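Local coordinates for protein dihydrofolate reductase (PDB 4M7U) that reduces dihydrofolate to tetrahydrofolate with NADPH, a reaction probably essential for glycine, purine and DNA precursor synthesis, at residues V84-S87 / V88-L92; A15-E18 / Q19-G23; V153-E156 / K157-Y160. All coordinates share one frame; numbering follows the deposited sequence.

Contact 1. Residues V84-S87 / V88-L92; sequences VMHS and VEEIL. With NAP (NADP nicotinamide-adenine-dinucleotide phosphate), chain B.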
# COMPACT_ATOMS: atom_id res chain seq x y z
N VAL A 84 -4.79 -15.95 -0.50
CA VAL A 84 -5.73 -15.40 0.46
C VAL A 84 -5.22 -15.76 1.83
O VAL A 84 -4.87 -16.90 2.07
CB VAL A 84 -7.12 -16.03 0.31
CG1 VAL A 84 -8.05 -15.51 1.38
CG2 VAL A 84 -7.70 -15.73 -1.07
N MET A 85 -5.13 -14.78 2.73
CA MET A 85 -4.66 -15.06 4.09
C MET A 85 -5.61 -14.45 5.10
O MET A 85 -6.47 -13.63 4.73
CB MET A 85 -3.21 -14.58 4.30
CG MET A 85 -2.17 -15.35 3.49
SD MET A 85 -0.46 -14.82 3.77
CE MET A 85 0.34 -15.65 2.37
N HIS A 86 -5.48 -14.84 6.37
CA HIS A 86 -6.55 -14.55 7.32
C HIS A 86 -6.12 -13.88 8.62
O HIS A 86 -6.90 -13.81 9.57
CB HIS A 86 -7.32 -15.83 7.64
CG HIS A 86 -7.78 -16.58 6.43
ND1 HIS A 86 -8.92 -16.24 5.73
CD2 HIS A 86 -7.24 -17.64 5.78
CE1 HIS A 86 -9.07 -17.07 4.71
NE2 HIS A 86 -8.06 -17.92 4.72
N SER A 87 -4.88 -13.40 8.67
CA SER A 87 -4.41 -12.71 9.87
C SER A 87 -3.12 -11.98 9.60
O SER A 87 -2.38 -12.31 8.66
CB SER A 87 -4.20 -13.70 11.02
OG SER A 87 -3.11 -14.55 10.74
N VAL A 88 -2.87 -10.97 10.43
CA VAL A 88 -1.62 -10.23 10.43
C VAL A 88 -0.45 -11.18 10.63
O VAL A 88 0.55 -11.09 9.91
CB VAL A 88 -1.60 -9.16 11.53
CG1 VAL A 88 -0.20 -8.61 11.73
CG2 VAL A 88 -2.56 -8.05 11.17
N GLU A 89 -0.59 -12.10 11.58
CA GLU A 89 0.47 -13.07 11.87
C GLU A 89 0.85 -13.83 10.61
O GLU A 89 2.04 -13.94 10.28
CB GLU A 89 0.06 -14.04 12.99
CG GLU A 89 -0.23 -13.38 14.34
CD GLU A 89 -1.55 -12.59 14.36
OE1 GLU A 89 -2.52 -13.02 13.70
OE2 GLU A 89 -1.61 -11.53 15.02
N GLU A 90 -0.16 -14.30 9.89
CA GLU A 90 0.03 -15.06 8.65
C GLU A 90 0.78 -14.23 7.60
O GLU A 90 1.69 -14.75 6.95
CB GLU A 90 -1.32 -15.53 8.11
CG GLU A 90 -1.29 -16.84 7.32
CD GLU A 90 -2.66 -17.20 6.72
OE1 GLU A 90 -3.69 -16.78 7.29
OE2 GLU A 90 -2.70 -17.90 5.68
N ILE A 91 0.40 -12.96 7.45
CA ILE A 91 1.12 -12.04 6.57
C ILE A 91 2.58 -11.92 6.99
O ILE A 91 3.49 -11.99 6.17
CB ILE A 91 0.49 -10.61 6.58
CG1 ILE A 91 -0.95 -10.63 6.06
CG2 ILE A 91 1.35 -9.63 5.77
CD1 ILE A 91 -1.08 -11.06 4.61
N LEU A 92 2.82 -11.74 8.29
CA LEU A 92 4.19 -11.56 8.78
C LEU A 92 5.06 -12.81 8.59
O LEU A 92 6.28 -12.70 8.35
CB LEU A 92 4.18 -11.12 10.25
CG LEU A 92 3.58 -9.72 10.45
CD1 LEU A 92 3.56 -9.32 11.92
CD2 LEU A 92 4.36 -8.70 9.63
PA NAP B . -9.51 -2.50 3.54
O1A NAP B . -8.40 -2.21 4.60
O2A NAP B . -8.97 -2.50 2.12
O5B NAP B . -10.10 -3.93 3.79
C5B NAP B . -10.68 -4.25 5.02
C4B NAP B . -10.93 -5.72 5.14
O4B NAP B . -9.71 -6.58 4.99
C3B NAP B . -11.74 -6.29 6.27
O3B NAP B . -13.09 -6.01 6.40
C2B NAP B . -11.32 -7.71 6.26
O2B NAP B . -11.94 -8.60 5.40
C1B NAP B . -9.83 -7.48 6.17
N9A NAP B . -8.75 -7.55 7.10
C8A NAP B . -8.04 -6.50 7.52
N7A NAP B . -7.19 -6.96 8.57
C5A NAP B . -7.45 -8.32 8.78
C6A NAP B . -6.91 -9.24 9.68
N6A NAP B . -5.88 -8.82 10.60
N1A NAP B . -7.36 -10.49 9.66
C2A NAP B . -8.32 -10.89 8.77
N3A NAP B . -8.87 -9.97 7.87
C4A NAP B . -8.41 -8.71 7.91
O3 NAP B . -10.72 -1.50 3.67
PN NAP B . -10.65 -0.03 4.27
O1N NAP B . -10.42 -0.10 5.81
O2N NAP B . -9.56 0.81 3.63
O5D NAP B . -12.05 0.62 3.89
C5D NAP B . -12.69 0.14 2.74
C4D NAP B . -14.20 0.19 2.69
O4D NAP B . -14.95 0.68 3.86
C3D NAP B . -14.92 0.73 1.45
O3D NAP B . -15.62 -0.10 0.69
C2D NAP B . -15.63 1.96 1.92
O2D NAP B . -16.71 2.48 1.23
C1D NAP B . -15.76 1.83 3.43
N1N NAP B . -16.04 2.90 4.35
C2N NAP B . -17.23 3.73 4.40
C3N NAP B . -17.43 4.75 5.53
C7N NAP B . -18.83 5.03 5.93
O7N NAP B . -19.63 4.11 5.95
N7N NAP B . -19.32 6.37 5.87
C4N NAP B . -16.23 5.17 6.42
C5N NAP B . -14.91 4.43 6.09
C6N NAP B . -14.82 3.41 4.94
P2B NAP B . -13.25 -9.31 5.91
O1X NAP B . -14.33 -8.23 6.23
O2X NAP B . -13.78 -10.22 4.76
O3X NAP B . -12.93 -10.11 7.16
O HOH W 1 -4.49 -19.30 4.26
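Glu90 and Ser87 meet at the N-terminus of helix 88-97, where Ser87 is the N-cap residue. Its OG accepts the backbone N-H of Glu90 at 3.1 Å, a capping bond with an angle of 158°. Its carbonyl O accepts from Ile91 N, the first regular bond of the helix. The side chain of Glu90 runs back past the cap to the residue before it. CG is roughly anti to the backbone N (chi1 -150°), and the chain beyond is extended. Glu90 OE1 then accepts from His86 N at 2.8 Å, with the N-H arriving from above the carboxylate plane. Glu90 OE2 lies against Met85, 3.4 Å from Met85 CG. A water donates to both Glu90 OE2 and Val84 O, so each carboxylate oxygen has a hydrogen bond. The charge also sits near the helix N-terminus, which may help to stabilise it.

Next to Glu90, Met85 SD packs 3.9 Å from Ile91 CD1. Both side chains also touch Ile69 on strand 67-71. His86 ND1 is hydrogen-bonded to Thr72 O, which helps to fix the ring. The capped turn forms part of the NADP pocket, beside the adenine. His86 O is 3.3 Å from adenine C2A, Ser87 CA approaches N1A, and Val88 CG2 lies 3.5 Å from the amino nitrogen N6A.

Contact 2. Residues A15-E18 / Q19-G23; sequences AQDE and QGVIG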
# COMPACT_ATOMS: atom_id res chain seq x y z
N ALA A 15 -1.14 6.61 -2.18
CA ALA A 15 -1.35 8.00 -2.56
C ALA A 15 -2.53 8.51 -1.76
O ALA A 15 -3.52 7.79 -1.55
CB ALA A 15 -1.62 8.13 -4.05
N GLN A 16 -2.44 9.76 -1.30
CA GLN A 16 -3.55 10.41 -0.62
C GLN A 16 -3.63 11.88 -1.03
O GLN A 16 -2.63 12.45 -1.51
CB GLN A 16 -3.38 10.32 0.90
CG GLN A 16 -2.20 11.12 1.42
CD GLN A 16 -2.11 11.12 2.92
OE1 GLN A 16 -1.80 10.09 3.54
NE2 GLN A 16 -2.39 12.27 3.52
N ASP A 17 -4.80 12.50 -0.81
CA ASP A 17 -4.99 13.93 -1.07
C ASP A 17 -4.69 14.74 0.20
O ASP A 17 -4.32 14.16 1.22
CB ASP A 17 -6.40 14.21 -1.65
CG ASP A 17 -7.50 14.27 -0.59
OD1 ASP A 17 -7.25 13.95 0.61
OD2 ASP A 17 -8.65 14.64 -0.98
N GLU A 18 -4.83 16.06 0.15
CA GLU A 18 -4.45 16.86 1.32
C GLU A 18 -5.39 16.69 2.54
O GLU A 18 -5.08 17.15 3.63
CB GLU A 18 -4.23 18.34 0.94
CG GLU A 18 -5.33 18.93 0.12
CD GLU A 18 -4.97 20.28 -0.51
OE1 GLU A 18 -3.76 20.65 -0.56
OE2 GLU A 18 -5.90 20.99 -0.98
N GLN A 19 -6.51 16.00 2.36
CA GLN A 19 -7.40 15.70 3.48
C GLN A 19 -7.07 14.35 4.10
O GLN A 19 -7.60 14.00 5.16
CB GLN A 19 -8.85 15.66 3.01
CG GLN A 19 -9.32 16.93 2.34
CD GLN A 19 -10.62 16.72 1.60
OE1 GLN A 19 -11.61 17.40 1.88
NE2 GLN A 19 -10.63 15.78 0.65
N GLY A 20 -6.22 13.58 3.44
CA GLY A 20 -5.96 12.22 3.86
C GLY A 20 -6.88 11.21 3.17
O GLY A 20 -6.89 10.03 3.51
N VAL A 21 -7.67 11.66 2.19
CA VAL A 21 -8.51 10.73 1.42
C VAL A 21 -7.66 9.76 0.59
O VAL A 21 -6.76 10.20 -0.14
CB VAL A 21 -9.47 11.46 0.43
CG1 VAL A 21 -10.22 10.43 -0.42
CG2 VAL A 21 -10.47 12.36 1.16
N ILE A 22 -7.96 8.46 0.69
CA ILE A 22 -7.29 7.43 -0.13
C ILE A 22 -8.24 6.64 -1.04
O ILE A 22 -7.80 5.93 -1.95
CB ILE A 22 -6.52 6.41 0.73
CG1 ILE A 22 -7.45 5.71 1.74
CG2 ILE A 22 -5.32 7.07 1.40
CD1 ILE A 22 -6.80 4.53 2.48
N GLY A 23 -9.53 6.76 -0.79
CA GLY A 23 -10.50 6.07 -1.62
C GLY A 23 -11.94 6.56 -1.48
O GLY A 23 -12.29 7.27 -0.53
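Asp17 OD1 is gripped by two backbone N-H groups, those of Gln19 and Val21, each with its nitrogen at 2.8 Å. They arrive from opposite faces of the carboxylate plane. The bond from Gln19 N makes an Asx turn, overlaid on a type I turn from Asp17 to Gly20. Asp17 OD2 accepts from Gln19 NE2 on its syn side, also at 2.8 Å. The carboxylate and amide planes are turned 55° apart. CG of Asp17 sits between its backbone N and carbonyl carbon (chi1 81°), which folds the carboxylate back over the turn. Gly20 N closes the type I turn by bonding to Asp17 O at 3.0 Å. Beyond it, Asp17 N bonds to Val21 O. Val21 CB lies against the carboxylate, 3.3 Å from Asp17 OD1. Ile22 CG2 reaches back to Ala15 O and Gln16 CB.

The backbone of Phe130 completes the network: its N bonds to Asp17 OD2 and its O accepts from Gln19 NE2. Ala15 and Ile22 bind NADP, and Ile22 and Gly23 face Thr134 in a classic beta bulge. The buried Asp17 side chain therefore has donors at both oxygens. This bonding probably stabilises its negative charge and holds the path from strand 9-17 into strand 21-23 in shape.

Contact 3. Residues V153-E156 / K157-Y160; sequences VVDE and KNLY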
# COMPACT_ATOMS: atom_id res chain seq x y z
N VAL A 153 6.04 15.77 -11.82
CA VAL A 153 5.83 16.60 -13.00
C VAL A 153 4.36 16.62 -13.44
O VAL A 153 3.75 15.57 -13.64
CB VAL A 153 6.70 16.11 -14.17
CG1 VAL A 153 6.44 16.96 -15.42
CG2 VAL A 153 8.17 16.16 -13.78
N VAL A 154 3.79 17.81 -13.60
CA VAL A 154 2.44 17.92 -14.13
C VAL A 154 2.45 18.07 -15.65
O VAL A 154 3.35 18.69 -16.21
CB VAL A 154 1.64 19.09 -13.49
CG1 VAL A 154 1.42 18.85 -11.99
CG2 VAL A 154 2.36 20.41 -13.72
N ASP A 155 1.47 17.47 -16.31
CA ASP A 155 1.29 17.63 -17.75
C ASP A 155 -0.19 17.46 -18.09
O ASP A 155 -1.04 17.52 -17.20
CB ASP A 155 2.19 16.68 -18.55
CG ASP A 155 2.10 15.24 -18.09
OD1 ASP A 155 1.02 14.80 -17.64
OD2 ASP A 155 3.13 14.53 -18.18
N GLU A 156 -0.50 17.26 -19.37
CA GLU A 156 -1.90 17.11 -19.75
C GLU A 156 -2.53 15.83 -19.15
O GLU A 156 -3.75 15.72 -19.04
CB GLU A 156 -2.08 17.15 -21.27
CG GLU A 156 -2.07 18.56 -21.87
CD GLU A 156 -0.69 18.99 -22.39
OE1 GLU A 156 0.33 18.41 -21.94
OE2 GLU A 156 -0.63 19.89 -23.26
N LYS A 157 -1.68 14.88 -18.75
CA LYS A 157 -2.17 13.61 -18.21
C LYS A 157 -2.18 13.61 -16.69
O LYS A 157 -2.94 12.87 -16.06
CB LYS A 157 -1.31 12.46 -18.73
CG LYS A 157 -1.38 12.30 -20.24
CD LYS A 157 -2.83 12.36 -20.70
CE LYS A 157 -3.02 11.79 -22.10
NZ LYS A 157 -4.47 11.63 -22.42
N ASN A 158 -1.34 14.45 -16.09
CA ASN A 158 -1.22 14.52 -14.65
C ASN A 158 -1.56 15.93 -14.17
O ASN A 158 -0.73 16.83 -14.26
CB ASN A 158 0.19 14.11 -14.25
CG ASN A 158 0.54 12.70 -14.72
OD1 ASN A 158 0.30 11.72 -14.00
ND2 ASN A 158 1.09 12.60 -15.92
N LEU A 159 -2.78 16.09 -13.65
CA LEU A 159 -3.38 17.42 -13.48
C LEU A 159 -3.11 18.13 -12.15
O LEU A 159 -3.49 19.29 -11.98
CB LEU A 159 -4.90 17.33 -13.66
CG LEU A 159 -5.47 16.76 -14.95
CD1 LEU A 159 -7.00 16.78 -14.90
CD2 LEU A 159 -4.97 17.54 -16.16
N TYR A 160 -2.51 17.43 -11.19
CA TYR A 160 -2.43 17.95 -9.83
C TYR A 160 -0.99 18.03 -9.38
O TYR A 160 -0.20 17.14 -9.72
CB TYR A 160 -3.23 17.06 -8.87
CG TYR A 160 -4.58 16.64 -9.42
CD1 TYR A 160 -5.62 17.56 -9.53
CD2 TYR A 160 -4.81 15.34 -9.85
CE1 TYR A 160 -6.85 17.20 -10.05
CE2 TYR A 160 -6.04 14.97 -10.37
CZ TYR A 160 -7.05 15.90 -10.46
OH TYR A 160 -8.29 15.55 -10.98
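Asp155 places its carboxylate between its own backbone N and carbonyl carbon (chi1 50°), and Asn158 turns its amide beside its backbone N (chi1 -59°). The two side chains run alongside each other in the same direction, with their planes 49° apart. Asn158 ND2 donates to Asp155 OD1 at 2.8 Å in a fairly straight bond. The oxygen is met on its syn side and lies in the amide plane of Asn158. The same oxygen takes two backbone donors. Asn158 N meets Asp155 OD1 nearly along the C-O axis at 2.8 Å. Lys157 N reaches Asp155 OD1 from above the carboxylate plane at 2.9 Å, which makes an Asx turn at Asp155. Three N-H groups thus fix one carboxylate oxygen.

Backbone bonds also close the bend. Asp155 N bonds to Asn158 O at 3.1 Å, while the return bond from Asn158 N to Asp155 O is weak. Val154 CG1 rests 3.3 Å from Tyr160 O, and Leu159 CD2 reaches the carbonyl O of Glu156. Leu159 CB covers the centre of one face of the Tyr160 ring. That ring also meets Phe130 edge to face.

This largely exposed loop joins strand 144-151, at the edge of the main sheet, to its neighbour, strand 162-169. Asn158 OD1 accepts from Asn34 N, tying the loop to helix 33-43.

In the fold
Along the chain the order is contact 2, contact 1, contact 3, and each is a local contact within the dihydrofolate reductase fold. Contacts 1 and 2 reach the same eight-stranded sheet: strand 83-85 is its outermost strand on one side, and strand 9-17 is an inner one. Their centres are about 26 Å apart, on opposite sides of the chain's centre. Both contribute to the NADP pocket, contact 1 beside the adenine. Contact 3 joins the last two strands, at the other edge of the sheet. Its centre lies about 38 Å from that of contact 1 but about 17 Å from that of contact 2. Phe130 links contacts 2 and 3, touching Asp17, Gln19 and Tyr160.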